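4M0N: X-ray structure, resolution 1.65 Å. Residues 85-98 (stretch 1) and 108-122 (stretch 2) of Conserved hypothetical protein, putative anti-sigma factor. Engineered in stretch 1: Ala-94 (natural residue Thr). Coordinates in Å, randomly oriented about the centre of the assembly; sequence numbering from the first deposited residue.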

# COMPACT_ATOMS: atom_id res chain seq x y z
N ARG A 85 -7.48 2.31 -10.32
CA ARG A 85 -8.07 1.44 -11.31
C ARG A 85 -9.25 0.65 -10.73
O ARG A 85 -10.25 0.48 -11.41
CB ARG A 85 -7.02 0.50 -11.90
CG ARG A 85 -7.57 -0.36 -13.04
CD ARG A 85 -6.58 -1.43 -13.50
NE ARG A 85 -6.22 -2.41 -12.47
CZ ARG A 85 -6.89 -3.53 -12.18
NH1 ARG A 85 -8.00 -3.87 -12.83
NH2 ARG A 85 -6.44 -4.33 -11.21
N GLN A 86 -9.09 0.16 -9.50
CA GLN A 86 -10.04 -0.75 -8.87
C GLN A 86 -11.24 -0.04 -8.24
O GLN A 86 -12.30 -0.65 -8.07
CB GLN A 86 -9.32 -1.54 -7.80
CG GLN A 86 -8.19 -2.40 -8.34
CD GLN A 86 -6.81 -1.78 -8.14
OE1 GLN A 86 -6.65 -0.54 -8.17
NE2 GLN A 86 -5.81 -2.64 -7.97
N ALA A 87 -11.03 1.21 -7.83
CA ALA A 87 -11.97 1.85 -6.92
C ALA A 87 -11.75 3.31 -6.85
O ALA A 87 -10.63 3.80 -6.98
CB ALA A 87 -11.79 1.30 -5.52
N ASP A 88 -12.82 4.03 -6.58
CA ASP A 88 -12.69 5.39 -6.11
C ASP A 88 -12.80 5.41 -4.61
O ASP A 88 -13.71 4.80 -4.03
CB ASP A 88 -13.81 6.27 -6.66
CG ASP A 88 -13.66 6.66 -8.13
OD1 ASP A 88 -12.59 6.48 -8.73
OD2 ASP A 88 -14.61 7.27 -8.69
N VAL A 89 -11.95 6.20 -3.96
CA VAL A 89 -12.07 6.41 -2.54
C VAL A 89 -12.50 7.85 -2.35
O VAL A 89 -11.76 8.78 -2.71
CB VAL A 89 -10.74 6.12 -1.83
CG1 VAL A 89 -10.90 6.34 -0.34
CG2 VAL A 89 -10.26 4.73 -2.19
N LYS A 90 -13.66 8.04 -1.73
CA LYS A 90 -14.31 9.35 -1.65
C LYS A 90 -14.46 9.80 -0.20
O LYS A 90 -14.95 9.04 0.64
CB LYS A 90 -15.66 9.21 -2.29
CG LYS A 90 -16.45 10.48 -2.42
CD LYS A 90 -17.71 10.19 -3.21
CE LYS A 90 -18.46 11.47 -3.51
NZ LYS A 90 -18.94 12.11 -2.26
N VAL A 91 -13.98 11.00 0.11
CA VAL A 91 -14.10 11.50 1.44
C VAL A 91 -14.50 12.97 1.42
O VAL A 91 -14.35 13.65 0.39
CB VAL A 91 -12.82 11.35 2.30
CG1 VAL A 91 -12.28 9.92 2.28
CG2 VAL A 91 -11.75 12.34 1.89
N LEU A 92 -14.96 13.46 2.56
CA LEU A 92 -15.05 14.91 2.76
C LEU A 92 -13.86 15.44 3.55
O LEU A 92 -13.35 16.52 3.28
CB LEU A 92 -16.34 15.25 3.49
CG LEU A 92 -17.63 14.72 2.87
CD1 LEU A 92 -18.80 15.19 3.73
CD2 LEU A 92 -17.81 15.19 1.44
N GLY A 93 -13.44 14.67 4.54
CA GLY A 93 -12.29 15.01 5.36
C GLY A 93 -11.98 13.73 6.10
O GLY A 93 -12.82 13.24 6.82
N ALA A 94 -10.82 13.15 5.85
CA ALA A 94 -10.42 11.90 6.47
C ALA A 94 -8.95 11.67 6.22
O ALA A 94 -8.38 12.30 5.32
CB ALA A 94 -11.20 10.74 5.89
N SER A 95 -8.31 10.80 6.99
CA SER A 95 -6.96 10.38 6.64
C SER A 95 -6.98 8.89 6.48
O SER A 95 -7.57 8.15 7.27
CB SER A 95 -5.88 10.86 7.62
OG SER A 95 -5.95 10.25 8.91
N PHE A 96 -6.34 8.43 5.42
CA PHE A 96 -6.46 7.04 5.03
C PHE A 96 -5.35 6.64 4.09
O PHE A 96 -4.78 7.49 3.37
CB PHE A 96 -7.80 6.79 4.35
CG PHE A 96 -8.04 7.69 3.17
CD1 PHE A 96 -8.51 8.99 3.35
CD2 PHE A 96 -7.79 7.25 1.89
CE1 PHE A 96 -8.69 9.83 2.27
CE2 PHE A 96 -7.94 8.11 0.79
CZ PHE A 96 -8.42 9.40 0.99
N ASN A 97 -5.04 5.34 4.13
CA ASN A 97 -4.08 4.71 3.24
C ASN A 97 -4.75 3.98 2.10
O ASN A 97 -5.73 3.29 2.28
CB ASN A 97 -3.27 3.66 4.02
CG ASN A 97 -1.96 3.32 3.38
OD1 ASN A 97 -0.99 4.10 3.45
ND2 ASN A 97 -1.87 2.10 2.83
N VAL A 98 -4.19 4.14 0.90
CA VAL A 98 -4.64 3.40 -0.27
C VAL A 98 -3.42 2.69 -0.82
O VAL A 98 -2.44 3.32 -1.22
CB VAL A 98 -5.19 4.34 -1.36
CG1 VAL A 98 -5.67 3.54 -2.52
CG2 VAL A 98 -6.31 5.22 -0.81
N ALA A 108 -5.76 -2.44 -0.97
CA ALA A 108 -6.39 -2.21 0.33
C ALA A 108 -6.50 -0.74 0.65
O ALA A 108 -5.56 0.05 0.41
CB ALA A 108 -5.63 -2.89 1.45
N VAL A 109 -7.65 -0.39 1.23
CA VAL A 109 -7.90 0.94 1.75
C VAL A 109 -8.13 0.82 3.25
O VAL A 109 -8.92 0.00 3.70
CB VAL A 109 -9.15 1.56 1.09
CG1 VAL A 109 -9.48 2.92 1.68
CG2 VAL A 109 -8.94 1.64 -0.43
N SER A 110 -7.39 1.61 4.01
CA SER A 110 -7.35 1.50 5.48
C SER A 110 -7.50 2.88 6.07
O SER A 110 -6.76 3.80 5.72
CB SER A 110 -6.02 0.92 5.93
OG SER A 110 -5.66 -0.28 5.24
N VAL A 111 -8.48 3.05 6.96
CA VAL A 111 -8.85 4.37 7.46
C VAL A 111 -8.17 4.65 8.79
O VAL A 111 -8.24 3.84 9.70
CB VAL A 111 -10.37 4.51 7.66
CG1 VAL A 111 -10.72 5.91 8.14
CG2 VAL A 111 -11.11 4.16 6.38
N ARG A 112 -7.47 5.77 8.87
CA ARG A 112 -6.84 6.19 10.11
C ARG A 112 -7.76 7.12 10.92
O ARG A 112 -7.96 6.93 12.11
CB ARG A 112 -5.54 6.90 9.82
CG ARG A 112 -4.78 7.31 11.07
CD ARG A 112 -3.80 6.22 11.46
NE ARG A 112 -2.91 6.60 12.54
CZ ARG A 112 -3.21 6.56 13.84
NH1 ARG A 112 -4.40 6.14 14.27
NH2 ARG A 112 -2.30 6.94 14.73
N THR A 113 -8.30 8.14 10.25
CA THR A 113 -9.21 9.07 10.89
C THR A 113 -10.34 9.39 9.92
O THR A 113 -10.17 9.33 8.72
CB THR A 113 -8.50 10.38 11.32
OG1 THR A 113 -8.11 11.14 10.17
CG2 THR A 113 -7.25 10.07 12.08
N GLY A 114 -11.50 9.74 10.45
CA GLY A 114 -12.62 10.18 9.62
C GLY A 114 -13.40 9.03 9.01
O GLY A 114 -13.28 7.88 9.44
N LYS A 115 -14.14 9.35 7.94
CA LYS A 115 -15.08 8.43 7.30
C LYS A 115 -14.76 8.42 5.82
O LYS A 115 -14.51 9.47 5.23
CB LYS A 115 -16.53 8.88 7.53
CG LYS A 115 -16.91 8.81 9.00
CD LYS A 115 -18.37 9.11 9.23
CE LYS A 115 -18.66 9.17 10.72
NZ LYS A 115 -20.10 9.32 10.97
N VAL A 116 -14.71 7.22 5.25
CA VAL A 116 -14.28 7.03 3.89
C VAL A 116 -15.29 6.16 3.14
O VAL A 116 -15.75 5.15 3.66
CB VAL A 116 -12.91 6.34 3.90
CG1 VAL A 116 -12.47 5.98 2.52
CG2 VAL A 116 -11.88 7.22 4.62
N GLU A 117 -15.62 6.55 1.91
CA GLU A 117 -16.48 5.71 1.05
C GLU A 117 -15.62 5.10 -0.05
O GLU A 117 -14.88 5.80 -0.70
CB GLU A 117 -17.59 6.54 0.40
CG GLU A 117 -18.55 5.74 -0.46
CD GLU A 117 -19.73 6.55 -0.99
OE1 GLU A 117 -20.48 7.12 -0.18
OE2 GLU A 117 -19.91 6.61 -2.22
N VAL A 118 -15.75 3.80 -0.27
CA VAL A 118 -15.03 3.12 -1.31
C VAL A 118 -16.02 2.64 -2.33
O VAL A 118 -16.86 1.78 -2.06
CB VAL A 118 -14.23 1.94 -0.74
CG1 VAL A 118 -13.46 1.26 -1.86
CG2 VAL A 118 -13.27 2.42 0.36
N ASP A 119 -15.90 3.17 -3.55
CA ASP A 119 -16.84 2.89 -4.59
C ASP A 119 -16.15 2.01 -5.62
O ASP A 119 -15.16 2.41 -6.23
CB ASP A 119 -17.28 4.17 -5.27
CG ASP A 119 -17.95 5.14 -4.34
OD1 ASP A 119 -18.75 4.69 -3.49
OD2 ASP A 119 -17.70 6.36 -4.47
N MET A 120 -16.73 0.84 -5.84
CA MET A 120 -16.24 -0.15 -6.79
C MET A 120 -17.42 -0.46 -7.73
O MET A 120 -18.56 -0.10 -7.45
CB MET A 120 -15.75 -1.42 -6.05
CG MET A 120 -14.49 -1.23 -5.19
SD MET A 120 -14.34 -2.37 -3.81
CE MET A 120 -15.66 -1.82 -2.71
N PRO A 121 -17.14 -1.09 -8.87
CA PRO A 121 -18.19 -1.27 -9.87
C PRO A 121 -19.48 -1.87 -9.30
O PRO A 121 -20.59 -1.38 -9.56
CB PRO A 121 -17.52 -2.21 -10.88
CG PRO A 121 -16.07 -1.86 -10.79
CD PRO A 121 -15.83 -1.60 -9.32
N GLU A 122 -19.34 -2.88 -8.47
CA GLU A 122 -20.54 -3.54 -7.98
C GLU A 122 -20.65 -3.54 -6.46
O GLU A 122 -21.41 -4.33 -5.89
CB GLU A 122 -20.58 -4.94 -8.57
CG GLU A 122 -20.71 -4.93 -10.10
CD GLU A 122 -22.00 -4.29 -10.64
OE1 GLU A 122 -23.08 -4.49 -10.07
OE2 GLU A 122 -21.95 -3.59 -11.67
O HOH W 1 -15.23 12.01 5.07
O HOH W 2 -14.86 12.44 8.20
O HOH W 3 -4.22 0.25 2.94

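How do the two backbones satisfy each other? They pair as antiparallel strands in two ladders, one running through Asp-88/Asp-119 and Lys-90/Glu-117, the other through Ser-95/Thr-113 and Asn-97/Ser-110. In the first, Asp-88 N donates to Asp-119 O (2.9 Å) and Asp-119 N returns the bond to Asp-88 O (2.8 Å). Two residues on, Lys-90 N reaches Glu-117 O at 2.8 Å, and Glu-117 N reaches Lys-90 O at 2.9 Å. The second ladder repeats the pattern where Asn-97 N meets Ser-110 O (2.8 Å) and Ser-110 N meets Asn-97 O (2.9 Å). Between the two rings of the first ladder, Val-89 CA lies 3.4 Å from Glu-117 O in a CA-H...O contact; past the Asn-97/Ser-110 ring, Val-109 CA lies 3.2 Å from Asn-97 O.

What happens where the second stretch turns its corner, at Arg-112 and Thr-113? A beta bulge shifts the register by one between Ser-95 and Phe-96, and Ser-95 O accepts two bonds, from Arg-112 N at 2.9 Å and Thr-113 N at 3.1 Å. Ser-95 N donates in turn to Thr-113 O (2.9 Å). The two side chains, both in the p rotamer, lie on the same face, so Ser-95 OG and Thr-113 OG1 hydrogen-bond at 2.7 Å, giving a buried serine hydroxyl a polar partner.

Which polar groups does water serve? Around the turn the strands separate, and water 1 accepts from Leu-92 N (2.9 Å) while donating to Lys-115 O (2.6 Å) and Gly-93 O (3.2 Å). Water 2 donates to Gly-93 O at 2.6 Å and accepts a weak bond from Lys-115 N at 3.2 Å. Farther along, water 3 accepts from Asn-97 ND2 (3.0 Å), bonds Ser-110 OG (2.8 Å) and donates a weak bond to Ala-108 O (2.9 Å); both side-chain groups also bond elsewhere in the structure. Gly-114 suits its place through its positive phi and its lack of a side chain: an ideal CB there would lie 2.8 Å from both Ala-94 CA and Gly-93 O.

What fills the apolar side? Val-116, buried and in the t rotamer, gathers neighbours from both strands of the first stretch: its CG1 lies 3.3 Å from Val-89 CG1, and its CG2 lies 3.6 Å from Val-91 CG1 and 4.0 Å from Phe-96 CD1. The engineered Ala-94 points toward the second stretch, its CB 3.8 Å from Val-116 CG2. Val-89 CG2 meets Val-109 CG2 at 3.8 Å, joining the two ladders. On the other face, the partly exposed Lys-90 and Glu-117 pack CB to CB at 4.3 Å, and the lysine's end leads away.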